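Local coordinates for uncharacterized protein (Treponema denticola ATCC 35404, PDB 6R9N) that senses oxygen and ferrous iron for bacterial chemotaxis by stabilising a peroxide adduct on the di-iron centre of its metallo-beta-lactamase-like fold, at residues 10-14 with 15-19; 182-185 with 186-189; 190-193 with 194-198; 235-238 with 239-242. All coordinates share one frame; numbering follows the deposited sequence.

Contact 1 (10-14 with 15-19); sequences VLYED and ADHKF
The beta hairpin of strands 9-13 and 17-21 carries a classic beta bulge in its first strand, in which Leu11 and Tyr12 together face Phe19. Phe19 O takes both amides, Leu11 N at 2.8 Å and Tyr12 N at 3.3 Å, each in the plane of the carbonyl. The return bond runs from Phe19 N to Tyr12 O, and Leu11 CD1 packs on Phe19 CD1 at 4.1 Å. Nearer the turn, Asp14 N donates to His17 O at 2.9 Å, whereas the reverse bond from His17 N to Asp14 O is weak. The hairpin forms one border of the seven-stranded mixed sheet, with strand 9-13 outermost in the chain. At its bend Asp14 is folded back over the turn: CG stands between the backbone N and the carbonyl carbon (chi1 62°), which lets OD1 accept from Asp16 N at 2.8 Å, nearly in line with the C-O bond. The other oxygen, OD2, lies in the ring plane of Tyr12, so close to Tyr12 OH that the exact geometry is doubtful; its firm partner is Arg159, through a salt bridge. The Tyr12 ring meets the His17 ring obliquely, planes 64° apart, with Tyr12 CE1 3.8 Å from His17 CD2 at the imidazole's edge. Both nitrogens of that buried imidazole are engaged, NE2 with Asp157 and ND1 with Asp42, which fixes its rotation. Tyr12, Leu11 and Phe19 all lean on Ile162 of strand 162-164, tying the hairpin to the second sheet.

Contact 2 (182-185 with 186-189); sequences VEDF and EKHL
Phe185, Asp184 and His188 carry the start of helix 185-199, where Asp184 is the N-cap. Its carboxylate turns back over the first turn, CG anti to the backbone N (chi1 179°), and OD2 accepts a weak capping bond from Lys187 N at 3.0 Å. The same oxygen lies 3.1 Å from Lys187 CG, so the aliphatic root of the lysine runs across the cap while its ammonium group leads away. Asp184 also supplies its carbonyl: His188 N donates to Asp184 O, the first regular bond of the helix. One residue on, Leu189 N reaches Phe185 O at 2.8 Å.

The Phe185 ring projects from the helix against helix 232-242, where Gln233, Asn236 and Phe237 receive it. Leu189, one turn later, adds its CD1 obliquely to this ring, 3.8 Å from Phe185 CE2. His188 turns toward the incoming loop. Its buried imidazole meets Tyr229 with the ring planes nearly perpendicular, and Val182 lies across one face. The two valine methyls divide the work: CG1 rests against His188 CB at 3.8 Å, and CG2 makes a CH-pi contact, 3.7 Å from the centroid of the His188 ring and only 5° off its normal.

Contact 3 (190-193 with 194-198); sequences PLIE and GFHVR
His196 folds its side chain back along helix 185-199 onto the carbonyl of Ile192, one turn earlier. CB starts 3.6 Å from Ile192 O, and CG, anti to the carbonyl carbon of its own residue (chi1 -73°), swings the imidazole toward the preceding turn. ND1 then donates to Ile192 O at 2.8 Å, with the oxygen almost in the ring plane. His196 N grips the same oxygen at 3.1 Å from the opposite face of the carbonyl plane, so one acceptor serves both backbone and ring. CE1 touches Ile192 CB at 3.8 Å. At the tip, NE2 bonds to Gly169 N, which fixes the ring's rotation at both nitrogens.

The helix is kinked here: Gly194 N and Phe195 N lack a bond to the turn before. Water 1 bridges Pro190 O and Gly194 N, and water 2 accepts from Phe195 N at 3.1 Å while donating weakly to Leu191 O. Regular bonding resumes as Val197 N meets Glu193 O at 2.9 Å. Phe195 sends its ring from this opened turn to the peroxide pocket. Arg198, a turn further on, forms a salt bridge with Asp126 of the second subunit.

Contact 4 (235-238 with 239-242); sequences NNFL and NWLS
Asn235 opens this stretch of helix by accepting from Asn239 N at 2.9 Å through its backbone O. The Asn239 side chain curls over the same carbonyl: CG, anti to the residue's own carbonyl carbon (chi1 -69°), comes 3.1 Å from Asn235 O. Its OD1 is taken up, weakly, by Arg214 of helix 203-215. Asn236 O next receives Trp240 N at 3.1 Å, while the Asn236 amide is held by Gln233 through ND2.

Phe237 carries the main side-chain packing. Its backbone O takes Leu241 N at 2.9 Å, and its ring touches two residues of the next turn. On one side CE1 meets Trp240 CZ3 at 3.8 Å, at the edge of the indole, near its plane; the two six-membered rings are oblique, with planes 44° apart. On the other, CE2 touches Leu241 CD2 at 3.9 Å, the two side chains running side by side in the same direction. Helix 232-242 thus sits between two others: Trp240 packs against helix 185-199 through Leu189 and Ile192, whereas Leu238, Leu241 and Ser242 pack against helix 203-215. Ile168 touches both Phe237 and Leu241. Leu238 O accepts the last amide of the segment, Ser242 N. The hydroxyl of Ser242 stands between its backbone N and carbonyl carbon (chi1 68°), a rotation that lets OG donate to Asn239 O at 3.0 Å.

Contacts 2 and 3 adjoin on helix 185-199, and contact 4 lies against both, each pair of centres 12 to 13 Å apart. Trp240 and Phe237 of contact 4 each touch both: Trp240 NE1 is 3.5 Å from Leu189 CD1 of contact 2, and Trp240 CZ3 is 3.6 Å from Ile192 CD1 of contact 3. Contact 3 reaches the di-iron centre, with the Phe195 side chain about 4 Å from the bound peroxide. The side chains of His188 in contact 2 and Phe237 in contact 4 stay about 14 and 13 Å from it. Contact 1 stands apart, its centre about 31 Å from that of contact 3, on opposite sides of the chain's centre.

Contact 1 (10-14 with 15-19)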
loop_
_atom_site.group_PDB
_atom_site.type_symbol
_atom_site.label_atom_id
_atom_site.label_comp_id
_atom_site.label_asym_id
_atom_site.label_seq_id
_atom_site.Cartn_x
_atom_site.Cartn_y
_atom_site.Cartn_z
ATOM N N VAL A 10 -27.435 10.834 1.166
ATOM C CA VAL A 10 -27.096 11.687 2.301
ATOM C C VAL A 10 -27.242 10.892 3.584
ATOM O O VAL A 10 -28.319 10.363 3.874
ATOM C CB VAL A 10 -27.975 12.942 2.333
ATOM C CG1 VAL A 10 -27.695 13.762 3.591
ATOM C CG2 VAL A 10 -27.727 13.773 1.079
ATOM N N LEU A 11 -26.149 10.803 4.354
ATOM C CA LEU A 11 -26.138 10.085 5.623
ATOM C C LEU A 11 -26.442 10.980 6.810
ATOM O O LEU A 11 -26.964 10.501 7.820
ATOM C CB LEU A 11 -24.764 9.456 5.862
ATOM C CG LEU A 11 -24.305 8.480 4.782
ATOM C CD1 LEU A 11 -22.952 7.907 5.168
ATOM C CD2 LEU A 11 -25.392 7.400 4.628
ATOM N N TYR A 12 -26.107 12.261 6.706
ATOM C CA TYR A 12 -26.304 13.233 7.771
ATOM C C TYR A 12 -26.521 14.579 7.112
ATOM O O TYR A 12 -25.915 14.885 6.082
ATOM C CB TYR A 12 -25.103 13.335 8.751
ATOM C CG TYR A 12 -25.221 14.531 9.694
ATOM C CD1 TYR A 12 -24.816 15.812 9.291
ATOM C CD2 TYR A 12 -25.755 14.387 10.974
ATOM C CE1 TYR A 12 -24.950 16.926 10.139
ATOM C CE2 TYR A 12 -25.886 15.502 11.844
ATOM C CZ TYR A 12 -25.476 16.761 11.406
ATOM O OH TYR A 12 -25.604 17.869 12.231
ATOM N N GLU A 13 -27.346 15.407 7.749
ATOM C CA GLU A 13 -27.690 16.693 7.163
ATOM C C GLU A 13 -28.074 17.640 8.282
ATOM O O GLU A 13 -28.743 17.227 9.231
ATOM C CB GLU A 13 -28.835 16.534 6.151
ATOM C CG GLU A 13 -29.652 17.775 5.896
ATOM C CD GLU A 13 -30.775 17.947 6.904
ATOM O OE1 GLU A 13 -31.071 19.106 7.265
ATOM O OE2 GLU A 13 -31.347 16.925 7.348
ATOM N N ASP A 14 -27.548 18.859 8.233
ATOM C CA ASP A 14 -28.176 19.995 8.903
ATOM C C ASP A 14 -28.041 21.186 7.966
ATOM O O ASP A 14 -27.585 21.045 6.825
ATOM C CB ASP A 14 -27.601 20.245 10.306
ATOM C CG ASP A 14 -26.116 20.579 10.296
ATOM O OD1 ASP A 14 -25.667 21.431 9.490
ATOM O OD2 ASP A 14 -25.393 19.967 11.104
ATOM N N ALA A 15 -28.403 22.375 8.463
ATOM C CA ALA A 15 -28.473 23.556 7.600
ATOM C C ALA A 15 -27.122 23.912 6.986
ATOM O O ALA A 15 -27.072 24.509 5.905
ATOM C CB ALA A 15 -29.033 24.741 8.383
ATOM N N ASP A 16 -26.021 23.586 7.665
ATOM C CA ASP A 16 -24.702 24.032 7.245
ATOM C C ASP A 16 -23.755 22.918 6.819
ATOM O O ASP A 16 -22.655 23.224 6.344
ATOM C CB ASP A 16 -24.053 24.852 8.371
ATOM C CG ASP A 16 -24.800 26.142 8.622
ATOM O OD1 ASP A 16 -25.125 26.828 7.621
ATOM O OD2 ASP A 16 -25.109 26.444 9.797
ATOM N N HIS A 17 -24.145 21.649 6.957
ATOM C CA HIS A 17 -23.190 20.550 6.893
ATOM C C HIS A 17 -23.898 19.286 6.422
ATOM O O HIS A 17 -24.952 18.941 6.953
ATOM C CB HIS A 17 -22.548 20.326 8.272
ATOM C CG HIS A 17 -21.518 19.238 8.306
ATOM N ND1 HIS A 17 -20.179 19.476 8.081
ATOM C CD2 HIS A 17 -21.621 17.914 8.590
ATOM C CE1 HIS A 17 -19.503 18.345 8.205
ATOM N NE2 HIS A 17 -20.351 17.384 8.520
ATOM N N LYS A 18 -23.322 18.603 5.434
ATOM C CA LYS A 18 -23.818 17.308 4.987
ATOM C C LYS A 18 -22.671 16.314 4.897
ATOM O O LYS A 18 -21.545 16.673 4.538
ATOM C CB LYS A 18 -24.485 17.378 3.608
ATOM C CG LYS A 18 -25.803 18.130 3.535
ATOM C CD LYS A 18 -26.389 17.990 2.139
ATOM C CE LYS A 18 -27.530 18.981 1.891
ATOM N NZ LYS A 18 -27.574 19.398 0.462
ATOM N N PHE A 19 -22.988 15.054 5.187
ATOM C CA PHE A 19 -22.102 13.917 4.958
ATOM C C PHE A 19 -22.830 12.980 3.997
ATOM O O PHE A 19 -23.945 12.538 4.295
ATOM C CB PHE A 19 -21.757 13.208 6.278
ATOM C CG PHE A 19 -20.581 12.262 6.194
ATOM C CD1 PHE A 19 -20.583 11.190 5.315
ATOM C CD2 PHE A 19 -19.473 12.438 7.018
ATOM C CE1 PHE A 19 -19.493 10.325 5.245
ATOM C CE2 PHE A 19 -18.394 11.582 6.966
ATOM C CZ PHE A 19 -18.396 10.525 6.087
#

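Contact 2 (182-185 with 186-189)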
loop_
_atom_site.group_PDB
_atom_site.type_symbol
_atom_site.label_atom_id
_atom_site.label_comp_id
_atom_site.label_asym_id
_atom_site.label_seq_id
_atom_site.Cartn_x
_atom_site.Cartn_y
_atom_site.Cartn_z
ATOM N N VAL A 182 -25.388 -2.044 7.400
ATOM C CA VAL A 182 -25.387 -3.383 7.980
ATOM C C VAL A 182 -26.573 -3.519 8.934
ATOM O O VAL A 182 -26.808 -2.647 9.780
ATOM C CB VAL A 182 -24.057 -3.619 8.714
ATOM C CG1 VAL A 182 -23.994 -4.994 9.337
ATOM C CG2 VAL A 182 -22.886 -3.424 7.783
ATOM N N GLU A 183 -27.365 -4.592 8.785
ATOM C CA GLU A 183 -28.372 -4.782 9.836
ATOM C C GLU A 183 -28.334 -6.143 10.514
ATOM O O GLU A 183 -28.994 -6.326 11.534
ATOM C CB GLU A 183 -29.781 -4.427 9.381
ATOM C CG GLU A 183 -29.959 -2.860 9.293
ATOM C CD GLU A 183 -29.847 -2.197 10.670
ATOM O OE1 GLU A 183 -29.309 -1.075 10.768
ATOM O OE2 GLU A 183 -30.230 -2.825 11.685
ATOM N N ASP A 184 -27.531 -7.079 10.038
ATOM C CA ASP A 184 -27.332 -8.321 10.782
ATOM C C ASP A 184 -25.835 -8.591 10.788
ATOM O O ASP A 184 -25.267 -8.981 9.762
ATOM C CB ASP A 184 -28.111 -9.504 10.198
ATOM C CG ASP A 184 -27.863 -10.792 10.966
ATOM O OD1 ASP A 184 -27.803 -10.746 12.236
ATOM O OD2 ASP A 184 -27.679 -11.850 10.314
ATOM N N PHE A 185 -25.210 -8.340 11.942
ATOM C CA PHE A 185 -23.765 -8.501 12.058
ATOM C C PHE A 185 -23.336 -9.922 11.727
ATOM O O PHE A 185 -22.285 -10.131 11.106
ATOM C CB PHE A 185 -23.296 -8.113 13.457
ATOM C CG PHE A 185 -21.814 -7.926 13.555
ATOM C CD1 PHE A 185 -21.207 -6.856 12.929
ATOM C CD2 PHE A 185 -21.025 -8.831 14.241
ATOM C CE1 PHE A 185 -19.840 -6.691 12.989
ATOM C CE2 PHE A 185 -19.654 -8.671 14.320
ATOM C CZ PHE A 185 -19.057 -7.598 13.687
ATOM N N GLU A 186 -24.142 -10.914 12.113
ATOM C CA GLU A 186 -23.780 -12.294 11.815
ATOM C C GLU A 186 -23.831 -12.577 10.323
ATOM O O GLU A 186 -23.003 -13.336 9.820
ATOM C CB GLU A 186 -24.701 -13.273 12.550
ATOM C CG GLU A 186 -24.542 -13.299 14.042
ATOM C CD GLU A 186 -23.194 -13.831 14.452
ATOM O OE1 GLU A 186 -22.659 -14.716 13.742
ATOM O OE2 GLU A 186 -22.662 -13.354 15.478
ATOM N N LYS A 187 -24.778 -11.980 9.593
ATOM C CA LYS A 187 -24.784 -12.181 8.147
ATOM C C LYS A 187 -23.656 -11.408 7.475
ATOM O O LYS A 187 -23.178 -11.803 6.403
ATOM C CB LYS A 187 -26.127 -11.755 7.553
ATOM C CG LYS A 187 -27.164 -12.857 7.445
ATOM C CD LYS A 187 -28.151 -12.586 6.308
ATOM C CE LYS A 187 -29.431 -13.400 6.475
ATOM N NZ LYS A 187 -30.656 -12.551 6.358
ATOM N N HIS A 188 -23.240 -10.290 8.075
ATOM C CA HIS A 188 -22.157 -9.491 7.513
ATOM C C HIS A 188 -20.787 -10.092 7.785
ATOM O O HIS A 188 -19.874 -9.925 6.972
ATOM C CB HIS A 188 -22.209 -8.082 8.087
ATOM C CG HIS A 188 -21.445 -7.079 7.288
ATOM N ND1 HIS A 188 -21.817 -6.706 6.014
ATOM C CD2 HIS A 188 -20.339 -6.358 7.586
ATOM C CE1 HIS A 188 -20.974 -5.794 5.563
ATOM N NE2 HIS A 188 -20.070 -5.565 6.499
ATOM N N LEU A 189 -20.631 -10.793 8.905
ATOM C CA LEU A 189 -19.317 -11.280 9.325
ATOM C C LEU A 189 -18.564 -12.038 8.243
ATOM O O LEU A 189 -17.354 -11.790 8.090
ATOM C CB LEU A 189 -19.462 -12.148 10.582
ATOM C CG LEU A 189 -18.349 -12.117 11.635
ATOM C CD1 LEU A 189 -17.728 -10.746 11.767
ATOM C CD2 LEU A 189 -18.915 -12.552 12.980
#

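Contact 3 (190-193 with 194-198)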
loop_
_atom_site.group_PDB
_atom_site.type_symbol
_atom_site.label_atom_id
_atom_site.label_comp_id
_atom_site.label_asym_id
_atom_site.label_seq_id
_atom_site.Cartn_x
_atom_site.Cartn_y
_atom_site.Cartn_z
ATOM N N PRO A 190 -19.171 -12.958 7.482
ATOM C CA PRO A 190 -18.397 -13.659 6.440
ATOM C C PRO A 190 -17.828 -12.735 5.379
ATOM O O PRO A 190 -16.926 -13.149 4.649
ATOM C CB PRO A 190 -19.414 -14.636 5.827
ATOM C CG PRO A 190 -20.522 -14.733 6.822
ATOM C CD PRO A 190 -20.579 -13.386 7.480
ATOM N N LEU A 191 -18.359 -11.519 5.234
ATOM C CA LEU A 191 -17.840 -10.581 4.244
ATOM C C LEU A 191 -16.604 -9.824 4.730
ATOM O O LEU A 191 -15.849 -9.288 3.909
ATOM C CB LEU A 191 -18.949 -9.601 3.843
ATOM C CG LEU A 191 -20.294 -10.232 3.474
ATOM C CD1 LEU A 191 -21.243 -9.168 2.955
ATOM C CD2 LEU A 191 -20.126 -11.350 2.453
ATOM N N ILE A 192 -16.363 -9.800 6.035
ATOM C CA ILE A 192 -15.283 -9.010 6.608
ATOM C C ILE A 192 -14.258 -9.853 7.351
ATOM O O ILE A 192 -13.171 -9.344 7.656
ATOM C CB ILE A 192 -15.836 -7.904 7.541
ATOM C CG1 ILE A 192 -16.312 -8.507 8.868
ATOM C CG2 ILE A 192 -16.968 -7.129 6.841
ATOM C CD1 ILE A 192 -16.744 -7.461 9.929
ATOM N N GLU A 193 -14.555 -11.114 7.663
ATOM C CA GLU A 193 -13.704 -11.865 8.585
ATOM C C GLU A 193 -12.342 -12.188 7.966
ATOM O O GLU A 193 -11.293 -11.862 8.539
ATOM C CB GLU A 193 -14.418 -13.144 9.019
ATOM C CG GLU A 193 -13.710 -13.868 10.160
ATOM C CD GLU A 193 -14.412 -15.155 10.540
ATOM O OE1 GLU A 193 -14.325 -15.552 11.727
ATOM O OE2 GLU A 193 -15.063 -15.756 9.654
ATOM N N GLY A 194 -12.341 -12.812 6.788
ATOM C CA GLY A 194 -11.085 -13.146 6.139
ATOM C C GLY A 194 -10.209 -11.929 5.915
ATOM O O GLY A 194 -8.999 -11.971 6.152
ATOM N N PHE A 195 -10.809 -10.824 5.467
ATOM C CA PHE A 195 -10.036 -9.612 5.213
ATOM C C PHE A 195 -9.372 -9.094 6.489
ATOM O O PHE A 195 -8.181 -8.756 6.487
ATOM C CB PHE A 195 -10.932 -8.545 4.589
ATOM C CG PHE A 195 -10.215 -7.274 4.257
ATOM C CD1 PHE A 195 -9.486 -7.163 3.081
ATOM C CD2 PHE A 195 -10.275 -6.184 5.117
ATOM C CE1 PHE A 195 -8.835 -5.983 2.758
ATOM C CE2 PHE A 195 -9.598 -5.011 4.821
ATOM C CZ PHE A 195 -8.884 -4.906 3.638
ATOM N N HIS A 196 -10.120 -9.015 7.598
ATOM C CA HIS A 196 -9.515 -8.459 8.809
ATOM C C HIS A 196 -8.501 -9.426 9.421
ATOM O O HIS A 196 -7.438 -9.004 9.906
ATOM C CB HIS A 196 -10.600 -8.058 9.812
ATOM C CG HIS A 196 -11.354 -6.821 9.414
ATOM N ND1 HIS A 196 -12.373 -6.837 8.488
ATOM C CD2 HIS A 196 -11.213 -5.528 9.793
ATOM C CE1 HIS A 196 -12.846 -5.612 8.331
ATOM N NE2 HIS A 196 -12.154 -4.797 9.107
ATOM N N VAL A 197 -8.793 -10.728 9.379
ATOM C CA VAL A 197 -7.851 -11.707 9.911
ATOM C C VAL A 197 -6.514 -11.619 9.183
ATOM O O VAL A 197 -5.447 -11.739 9.801
ATOM C CB VAL A 197 -8.441 -13.130 9.821
ATOM C CG1 VAL A 197 -7.334 -14.182 9.938
ATOM C CG2 VAL A 197 -9.500 -13.336 10.885
ATOM N N ARG A 198 -6.544 -11.400 7.862
ATOM C CA ARG A 198 -5.321 -11.482 7.065
ATOM C C ARG A 198 -4.626 -10.140 6.873
ATOM O O ARG A 198 -3.390 -10.101 6.834
ATOM C CB ARG A 198 -5.623 -12.109 5.700
ATOM C CG ARG A 198 -4.406 -12.215 4.749
ATOM C CD ARG A 198 -3.263 -13.146 5.283
ATOM N NE ARG A 198 -2.135 -13.148 4.343
ATOM C CZ ARG A 198 -1.169 -12.227 4.342
ATOM N NH1 ARG A 198 -1.176 -11.246 5.251
ATOM N NH2 ARG A 198 -0.201 -12.282 3.439
HETATM O O HOH W 1 -14.108 -13.920 4.688
HETATM O O HOH W 2 -13.620 -11.149 4.326
#

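Contact 4 (235-238 with 239-242)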
loop_
_atom_site.group_PDB
_atom_site.type_symbol
_atom_site.label_atom_id
_atom_site.label_comp_id
_atom_site.label_asym_id
_atom_site.label_seq_id
_atom_site.Cartn_x
_atom_site.Cartn_y
_atom_site.Cartn_z
ATOM N N ASN A 235 -21.186 -0.705 17.924
ATOM C CA ASN A 235 -20.777 -1.502 19.077
ATOM C C ASN A 235 -20.447 -2.929 18.670
ATOM O O ASN A 235 -19.457 -3.503 19.135
ATOM C CB ASN A 235 -21.872 -1.503 20.139
ATOM C CG ASN A 235 -21.803 -0.295 21.032
ATOM O OD1 ASN A 235 -20.744 0.322 21.177
ATOM N ND2 ASN A 235 -22.941 0.071 21.626
ATOM N N ASN A 236 -21.291 -3.528 17.837
ATOM C CA ASN A 236 -21.058 -4.906 17.430
ATOM C C ASN A 236 -19.711 -5.034 16.736
ATOM O O ASN A 236 -18.906 -5.903 17.078
ATOM C CB ASN A 236 -22.180 -5.374 16.507
ATOM C CG ASN A 236 -23.430 -5.780 17.262
ATOM O OD1 ASN A 236 -23.406 -5.965 18.481
ATOM N ND2 ASN A 236 -24.525 -5.945 16.536
ATOM N N PHE A 237 -19.433 -4.145 15.782
ATOM C CA PHE A 237 -18.171 -4.222 15.061
ATOM C C PHE A 237 -16.987 -4.006 16.000
ATOM O O PHE A 237 -16.025 -4.785 16.003
ATOM C CB PHE A 237 -18.140 -3.203 13.919
ATOM C CG PHE A 237 -16.812 -3.150 13.238
ATOM C CD1 PHE A 237 -16.441 -4.155 12.354
ATOM C CD2 PHE A 237 -15.903 -2.163 13.541
ATOM C CE1 PHE A 237 -15.209 -4.133 11.752
ATOM C CE2 PHE A 237 -14.668 -2.144 12.947
ATOM C CZ PHE A 237 -14.318 -3.133 12.046
ATOM N N LEU A 238 -17.046 -2.949 16.812
ATOM C CA LEU A 238 -15.937 -2.652 17.717
ATOM C C LEU A 238 -15.674 -3.806 18.679
ATOM O O LEU A 238 -14.513 -4.163 18.923
ATOM C CB LEU A 238 -16.222 -1.366 18.491
ATOM C CG LEU A 238 -16.352 -0.119 17.622
ATOM C CD1 LEU A 238 -16.562 1.144 18.455
ATOM C CD2 LEU A 238 -15.124 0.002 16.745
ATOM N N ASN A 239 -16.734 -4.412 19.226
ATOM C CA ASN A 239 -16.537 -5.532 20.148
ATOM C C ASN A 239 -15.858 -6.698 19.447
ATOM O O ASN A 239 -14.908 -7.289 19.981
ATOM C CB ASN A 239 -17.876 -5.982 20.745
ATOM C CG ASN A 239 -18.467 -4.958 21.695
ATOM O OD1 ASN A 239 -17.775 -4.040 22.160
ATOM N ND2 ASN A 239 -19.759 -5.104 21.989
ATOM N N TRP A 240 -16.307 -7.014 18.229
ATOM C CA TRP A 240 -15.717 -8.114 17.472
ATOM C C TRP A 240 -14.246 -7.843 17.157
ATOM O O TRP A 240 -13.390 -8.724 17.313
ATOM C CB TRP A 240 -16.522 -8.341 16.197
ATOM C CG TRP A 240 -15.872 -9.258 15.219
ATOM C CD1 TRP A 240 -15.890 -10.624 15.235
ATOM C CD2 TRP A 240 -15.125 -8.880 14.057
ATOM N NE1 TRP A 240 -15.196 -11.122 14.154
ATOM C CE2 TRP A 240 -14.715 -10.072 13.416
ATOM C CE3 TRP A 240 -14.763 -7.650 13.494
ATOM C CZ2 TRP A 240 -13.972 -10.068 12.243
ATOM C CZ3 TRP A 240 -14.019 -7.646 12.334
ATOM C CH2 TRP A 240 -13.628 -8.848 11.719
ATOM N N LEU A 241 -13.934 -6.623 16.707
ATOM C CA LEU A 241 -12.572 -6.312 16.280
ATOM C C LEU A 241 -11.589 -6.354 17.446
ATOM O O LEU A 241 -10.470 -6.866 17.304
ATOM C CB LEU A 241 -12.539 -4.935 15.611
ATOM C CG LEU A 241 -11.182 -4.542 15.017
ATOM C CD1 LEU A 241 -10.694 -5.595 14.005
ATOM C CD2 LEU A 241 -11.226 -3.148 14.394
ATOM N N SER A 242 -11.997 -5.849 18.618
ATOM C CA SER A 242 -11.059 -5.715 19.725
ATOM C C SER A 242 -10.515 -7.061 20.178
ATOM O O SER A 242 -9.401 -7.127 20.701
ATOM C CB SER A 242 -11.723 -4.993 20.898
ATOM O OG SER A 242 -12.736 -5.806 21.450
#